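Local coordinates for branched-chain alpha-ketoacid decarboxylase (PDB 2VBF), which binds thiamine diphosphate and magnesium and probably decarboxylates branched-chain and aromatic alpha-keto acids to aldehydes, at residues Glu42-Pro47 with Asp80-Thr85; Asn104-Ser109 with Arg180-Ile185. All coordinates share one frame; numbering follows the deposited sequence.

Interaction 1 of 2, residues Glu42-Pro47 with Asp80-Thr85. With TPP (thiamine diphosphate), chain D.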
loop_
_atom_site.group_PDB
_atom_site.type_symbol
_atom_site.label_atom_id
_atom_site.label_comp_id
_atom_site.label_asym_id
_atom_site.label_seq_id
_atom_site.Cartn_x
_atom_site.Cartn_y
_atom_site.Cartn_z
ATOM N N GLU A 42 -14.979 11.385 -12.633
ATOM C CA GLU A 42 -13.945 11.716 -11.661
ATOM C C GLU A 42 -12.842 10.684 -11.803
ATOM O O GLU A 42 -13.146 9.509 -11.967
ATOM C CB GLU A 42 -14.502 11.660 -10.225
ATOM C CG GLU A 42 -15.296 12.884 -9.771
ATOM C CD GLU A 42 -16.779 12.853 -10.118
ATOM O OE1 GLU A 42 -17.343 11.793 -10.471
ATOM O OE2 GLU A 42 -17.413 13.921 -10.002
ATOM N N ILE A 43 -11.580 11.121 -11.731
ATOM C CA ILE A 43 -10.424 10.214 -11.753
ATOM C C ILE A 43 -9.614 10.433 -10.490
ATOM O O ILE A 43 -9.291 11.571 -10.132
ATOM C CB ILE A 43 -9.529 10.423 -13.001
ATOM C CG1 ILE A 43 -10.353 10.149 -14.263
ATOM C CG2 ILE A 43 -8.274 9.548 -12.959
ATOM C CD1 ILE A 43 -9.593 10.241 -15.578
ATOM N N PHE A 44 -9.298 9.328 -9.826
ATOM C CA PHE A 44 -8.515 9.368 -8.586
ATOM C C PHE A 44 -7.040 9.101 -8.853
ATOM O O PHE A 44 -6.637 8.811 -9.975
ATOM C CB PHE A 44 -9.104 8.386 -7.586
ATOM C CG PHE A 44 -10.560 8.637 -7.313
ATOM C CD1 PHE A 44 -10.948 9.676 -6.475
ATOM C CD2 PHE A 44 -11.536 7.885 -7.933
ATOM C CE1 PHE A 44 -12.298 9.935 -6.241
ATOM C CE2 PHE A 44 -12.895 8.125 -7.704
ATOM C CZ PHE A 44 -13.271 9.158 -6.854
ATOM N N GLY A 45 -6.227 9.258 -7.815
ATOM C CA GLY A 45 -4.829 8.859 -7.880
ATOM C C GLY A 45 -3.833 9.837 -7.295
ATOM O O GLY A 45 -4.183 10.723 -6.525
ATOM N N VAL A 46 -2.589 9.691 -7.720
ATOM C CA VAL A 46 -1.482 10.482 -7.194
ATOM C C VAL A 46 -0.548 10.851 -8.330
ATOM O O VAL A 46 -0.181 9.980 -9.146
ATOM C CB VAL A 46 -0.693 9.720 -6.098
ATOM C CG1 VAL A 46 0.515 10.559 -5.568
ATOM C CG2 VAL A 46 -1.607 9.312 -4.927
ATOM N N PRO A 47 -0.166 12.146 -8.409
ATOM C CA PRO A 47 0.757 12.541 -9.468
ATOM C C PRO A 47 2.176 11.987 -9.349
ATOM O O PRO A 47 2.625 11.642 -8.259
ATOM C CB PRO A 47 0.819 14.081 -9.332
ATOM C CG PRO A 47 -0.292 14.458 -8.486
ATOM C CD PRO A 47 -0.534 13.300 -7.569
ATOM N N ASP A 80 -12.486 1.704 -6.389
ATOM C CA ASP A 80 -13.332 0.534 -6.188
ATOM C C ASP A 80 -14.728 0.938 -5.651
ATOM O O ASP A 80 -15.741 0.582 -6.241
ATOM C CB ASP A 80 -12.595 -0.463 -5.274
ATOM C CG ASP A 80 -13.349 -1.747 -5.033
ATOM O OD1 ASP A 80 -14.503 -1.707 -4.567
ATOM O OD2 ASP A 80 -12.727 -2.814 -5.231
ATOM N N GLY A 81 -14.786 1.704 -4.557
ATOM C CA GLY A 81 -16.058 2.222 -4.060
ATOM C C GLY A 81 -16.855 3.000 -5.094
ATOM O O GLY A 81 -18.065 2.831 -5.228
ATOM N N TYR A 82 -16.170 3.858 -5.837
ATOM C CA TYR A 82 -16.810 4.615 -6.911
ATOM C C TYR A 82 -17.405 3.665 -7.949
ATOM O O TYR A 82 -18.534 3.871 -8.398
ATOM C CB TYR A 82 -15.777 5.527 -7.546
ATOM C CG TYR A 82 -16.255 6.523 -8.589
ATOM C CD1 TYR A 82 -16.539 7.837 -8.247
ATOM C CD2 TYR A 82 -16.332 6.170 -9.929
ATOM C CE1 TYR A 82 -16.923 8.779 -9.211
ATOM C CE2 TYR A 82 -16.719 7.094 -10.899
ATOM C CZ TYR A 82 -17.012 8.401 -10.537
ATOM O OH TYR A 82 -17.384 9.335 -11.516
ATOM N N ALA A 83 -16.662 2.610 -8.297
ATOM C CA ALA A 83 -17.127 1.632 -9.288
ATOM C C ALA A 83 -18.378 0.907 -8.811
ATOM O O ALA A 83 -19.285 0.642 -9.603
ATOM C CB ALA A 83 -16.023 0.627 -9.626
ATOM N N ARG A 84 -18.430 0.576 -7.522
ATOM C CA ARG A 84 -19.601 -0.086 -6.961
ATOM C C ARG A 84 -20.899 0.708 -7.163
ATOM O O ARG A 84 -21.967 0.119 -7.239
ATOM C CB ARG A 84 -19.397 -0.405 -5.487
ATOM C CG ARG A 84 -18.404 -1.526 -5.308
ATOM C CD ARG A 84 -18.057 -1.732 -3.852
ATOM N NE ARG A 84 -17.022 -2.748 -3.660
ATOM C CZ ARG A 84 -17.162 -3.864 -2.958
ATOM N NH1 ARG A 84 -18.321 -4.200 -2.440
ATOM N NH2 ARG A 84 -16.122 -4.671 -2.796
ATOM N N THR A 85 -20.787 2.032 -7.234
ATOM C CA THR A 85 -21.941 2.907 -7.337
ATOM C C THR A 85 -22.138 3.489 -8.741
ATOM O O THR A 85 -23.268 3.479 -9.264
ATOM C CB THR A 85 -21.846 4.000 -6.265
ATOM O OG1 THR A 85 -22.090 3.390 -4.991
ATOM C CG2 THR A 85 -22.883 5.103 -6.486
HETATM N "N1'" TPP D . 3.955 8.452 -5.435
HETATM C "C2'" TPP D . 4.945 7.708 -4.831
HETATM C CM2 TPP D . 4.576 6.535 -3.980
HETATM N "N3'" TPP D . 6.249 8.056 -5.033
HETATM C "C4'" TPP D . 6.587 9.143 -5.820
HETATM N "N4'" TPP D . 7.880 9.388 -5.994
HETATM C "C5'" TPP D . 5.587 9.920 -6.420
HETATM C "C6'" TPP D . 4.260 9.557 -6.209
HETATM C "C7'" TPP D . 5.941 11.143 -7.272
HETATM N N3 TPP D . 6.515 12.241 -6.485
HETATM C C2 TPP D . 7.871 12.504 -6.312
HETATM S S1 TPP D . 8.242 13.784 -5.390
HETATM C C5 TPP D . 6.666 14.070 -5.182
HETATM C C4 TPP D . 5.798 13.184 -5.825
HETATM C CM4 TPP D . 4.292 13.242 -5.790
HETATM C C6 TPP D . 6.307 15.269 -4.348
HETATM C C7 TPP D . 6.762 15.185 -2.894
HETATM O O7 TPP D . 6.240 16.354 -2.284
HETATM P PA TPP D . 6.752 16.886 -0.851
HETATM O O1A TPP D . 6.867 15.662 0.045
HETATM O O2A TPP D . 5.729 17.881 -0.358
HETATM O O3A TPP D . 8.216 17.462 -1.125
HETATM P PB TPP D . 8.646 18.989 -1.476
HETATM O O1B TPP D . 9.342 18.910 -2.801
HETATM O O2B TPP D . 9.564 19.436 -0.380
HETATM O O3B TPP D . 7.399 19.830 -1.497
#

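Interaction 2 of 2, residues Asn104-Ser109 with Arg180-Ile185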
loop_
_atom_site.group_PDB
_atom_site.type_symbol
_atom_site.label_atom_id
_atom_site.label_comp_id
_atom_site.label_asym_id
_atom_site.label_seq_id
_atom_site.Cartn_x
_atom_site.Cartn_y
_atom_site.Cartn_z
ATOM N N ASN A 104 -2.878 -3.945 -4.138
ATOM C CA ASN A 104 -3.821 -4.624 -3.246
ATOM C C ASN A 104 -5.265 -4.164 -3.473
ATOM O O ASN A 104 -6.204 -4.953 -3.347
ATOM C CB ASN A 104 -3.477 -4.390 -1.784
ATOM C CG ASN A 104 -4.395 -5.141 -0.849
ATOM O OD1 ASN A 104 -4.629 -6.348 -1.023
ATOM N ND2 ASN A 104 -4.928 -4.438 0.156
ATOM N N GLY A 105 -5.438 -2.875 -3.744
ATOM C CA GLY A 105 -6.752 -2.345 -4.102
ATOM C C GLY A 105 -7.256 -2.959 -5.394
ATOM O O GLY A 105 -8.407 -3.375 -5.483
ATOM N N LEU A 106 -6.386 -3.025 -6.399
ATOM C CA LEU A 106 -6.771 -3.611 -7.675
ATOM C C LEU A 106 -7.076 -5.105 -7.528
ATOM O O LEU A 106 -7.985 -5.619 -8.189
ATOM C CB LEU A 106 -5.705 -3.376 -8.757
ATOM C CG LEU A 106 -6.256 -3.265 -10.181
ATOM C CD1 LEU A 106 -6.957 -1.916 -10.388
ATOM C CD2 LEU A 106 -5.119 -3.486 -11.202
ATOM N N ALA A 107 -6.330 -5.799 -6.675
ATOM C CA ALA A 107 -6.598 -7.207 -6.385
ATOM C C ALA A 107 -7.997 -7.381 -5.779
ATOM O O ALA A 107 -8.730 -8.297 -6.150
ATOM C CB ALA A 107 -5.525 -7.762 -5.429
ATOM N N GLY A 108 -8.381 -6.492 -4.864
ATOM C CA GLY A 108 -9.745 -6.529 -4.307
ATOM C C GLY A 108 -10.834 -6.276 -5.331
ATOM O O GLY A 108 -11.911 -6.892 -5.294
ATOM N N SER A 109 -10.559 -5.361 -6.252
ATOM C CA SER A 109 -11.473 -5.093 -7.351
ATOM C C SER A 109 -11.570 -6.333 -8.260
ATOM O O SER A 109 -12.628 -6.612 -8.807
ATOM C CB SER A 109 -11.020 -3.865 -8.136
ATOM O OG SER A 109 -11.074 -2.709 -7.319
ATOM N N ARG A 180 -16.546 -6.896 -16.433
ATOM C CA ARG A 180 -16.618 -5.951 -15.312
ATOM C C ARG A 180 -15.544 -6.163 -14.230
ATOM O O ARG A 180 -15.743 -5.805 -13.067
ATOM C CB ARG A 180 -18.029 -5.905 -14.720
ATOM C CG ARG A 180 -19.122 -5.598 -15.739
ATOM C CD ARG A 180 -19.032 -4.198 -16.337
ATOM N NE ARG A 180 -19.740 -4.167 -17.619
ATOM C CZ ARG A 180 -20.976 -3.723 -17.809
ATOM N NH1 ARG A 180 -21.680 -3.203 -16.813
ATOM N NH2 ARG A 180 -21.512 -3.797 -19.026
ATOM N N LYS A 181 -14.402 -6.699 -14.654
ATOM C CA LYS A 181 -13.210 -6.861 -13.817
ATOM C C LYS A 181 -12.195 -5.753 -14.167
ATOM O O LYS A 181 -12.290 -5.122 -15.224
ATOM C CB LYS A 181 -12.571 -8.236 -14.032
ATOM C CG LYS A 181 -13.350 -9.425 -13.499
ATOM C CD LYS A 181 -12.698 -10.729 -13.979
ATOM C CE LYS A 181 -13.112 -11.922 -13.114
ATOM N NZ LYS A 181 -14.510 -12.350 -13.432
ATOM N N PRO A 182 -11.240 -5.485 -13.256
ATOM C CA PRO A 182 -10.284 -4.404 -13.519
ATOM C C PRO A 182 -9.386 -4.638 -14.730
ATOM O O PRO A 182 -9.051 -5.773 -15.072
ATOM C CB PRO A 182 -9.460 -4.300 -12.226
ATOM C CG PRO A 182 -9.780 -5.496 -11.445
ATOM C CD PRO A 182 -11.041 -6.103 -11.941
ATOM N N VAL A 183 -9.000 -3.536 -15.359
ATOM C CA VAL A 183 -8.035 -3.566 -16.438
ATOM C C VAL A 183 -6.974 -2.509 -16.186
ATOM O O VAL A 183 -7.119 -1.652 -15.305
ATOM C CB VAL A 183 -8.696 -3.362 -17.805
ATOM C CG1 VAL A 183 -9.729 -4.472 -18.036
ATOM C CG2 VAL A 183 -9.335 -1.970 -17.899
ATOM N N TYR A 184 -5.920 -2.578 -16.985
ATOM C CA TYR A 184 -4.654 -1.889 -16.714
ATOM C C TYR A 184 -4.087 -1.323 -18.018
ATOM O O TYR A 184 -3.957 -2.043 -19.007
ATOM C CB TYR A 184 -3.720 -2.909 -16.080
ATOM C CG TYR A 184 -2.269 -2.527 -15.831
ATOM C CD1 TYR A 184 -1.805 -2.329 -14.529
ATOM C CD2 TYR A 184 -1.334 -2.485 -16.862
ATOM C CE1 TYR A 184 -0.460 -2.055 -14.278
ATOM C CE2 TYR A 184 0.010 -2.222 -16.615
ATOM C CZ TYR A 184 0.437 -1.991 -15.324
ATOM O OH TYR A 184 1.768 -1.739 -15.062
ATOM N N ILE A 185 -3.748 -0.035 -17.990
ATOM C CA ILE A 185 -3.237 0.696 -19.148
ATOM C C ILE A 185 -1.963 1.400 -18.735
ATOM O O ILE A 185 -1.999 2.274 -17.875
ATOM C CB ILE A 185 -4.267 1.730 -19.669
ATOM C CG1 ILE A 185 -5.561 1.025 -20.108
ATOM C CG2 ILE A 185 -3.672 2.575 -20.791
ATOM C CD1 ILE A 185 -6.713 1.972 -20.443
#

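Interaction 1 of 2, residues Glu42-Pro47 with Asp80-Thr85
Tyr82 meets Glu42 with its hydroxyl and Phe44 with its ring, so one helix side chain serves two strand residues. Its CG stands anti to the backbone N (chi1 -173°), which carries the phenol from helix 72-86 across to strand 42-45. There Tyr82 OH donates to Glu42 OE1 at 2.7 Å, meeting the oxygen nearly along its C-O axis. Glu42 OE1 lies at the edge of the phenol, in its plane, while the carboxylate as a whole is turned 67° from it. A glutamate suits this place because its chain, bent at chi2, brings an acceptor to that hydroxyl. Main-chain N of Glu41 gives the same hydroxyl a hydrogen bond.

Strand 42-45 belongs to the parallel sheet of the N-terminal TPP-binding domain, and helix 72-86 packs against it here. Phe44 presents its edge to Tyr82 in an offset edge-to-face pair, centroids 5.5 Å apart and planes at 75°, with Phe44 CE2 3.7 Å from Tyr82 CD1. A phenyl suits this buried place, where Ile439 of helix 430-440 also touches it. After Gly45, at whose backbone angles a CB would press on Phe44 O, the chain enters the cofactor pocket: Pro47 O lies 3.4 Å from TPP C6'.

Interaction 2 of 2, residues Asn104-Ser109 with Arg180-Ile185
In the N-terminal sheet of this thiamine diphosphate enzyme, an open parallel sheet flanked by helices, helix 97-111 packs over the start of strand 183-188, and Pro182 carries the contact between 104-109 and 180-185. It sits just ahead of the strand, with its ring directed at the helix and set against Leu106 and Ser109, one turn apart. Tyr184 OH further ties the strand to Glu99 of the same helix. Leu106 covers one end of the ring: its CD1 lies 3.9 Å from Pro182 CB, with the two side chains sliding past each other in opposite directions. Its chi1 of -149° is away from the usual staggered values, yet it brings the branched end against the proline; the side chain also touches Thr154 and Glu118.

At the helix backbone the ring meets carbonyls and the Ser109 side chain. Pro182 CG comes to 3.7 Å from Leu106 O, while Ser109 CB is 3.9 Å from the same Pro182 CG. A compact, rigid ring suits such a seat, since it fills the surface between a leucine and a serine and brings no N-H of its own to be satisfied. With an alanine in its place the outer ring carbons are gone, which would probably open a gap beside Leu106 and Ser109 and leave the leucine end less firmly held. Serine fits its position because it is small enough for the proline to approach the main chain, while its hydroxyl turns to Asp80 of helix 72-86. The closest approach of the two segments is that of Pro182 CD to Ser109 O, at 3.5 Å.

In the fold
Interaction 1 closes before interaction 2 opens along the chain, and their centres are about 11 Å apart. Both rest on the same six-stranded parallel sheet, in which strands 89-94 and 116-122 separate strand 42-45 from strand 183-188. The helices are joined directly: Asp80 OD2, on helix 72-86, lies 2.7 Å from Ser109 OG, on helix 97-111, in a probable hydrogen bond. Both contacts also touch the second subunit, Val46 and Pro47 packing on its Tyr482, and Asn104 and Ala107 on its Ser101 and Leu100. The cofactor beside Pro47 is hydrogen-bonded to that subunit as well, so this domain helps form a thiamine diphosphate site between two chains.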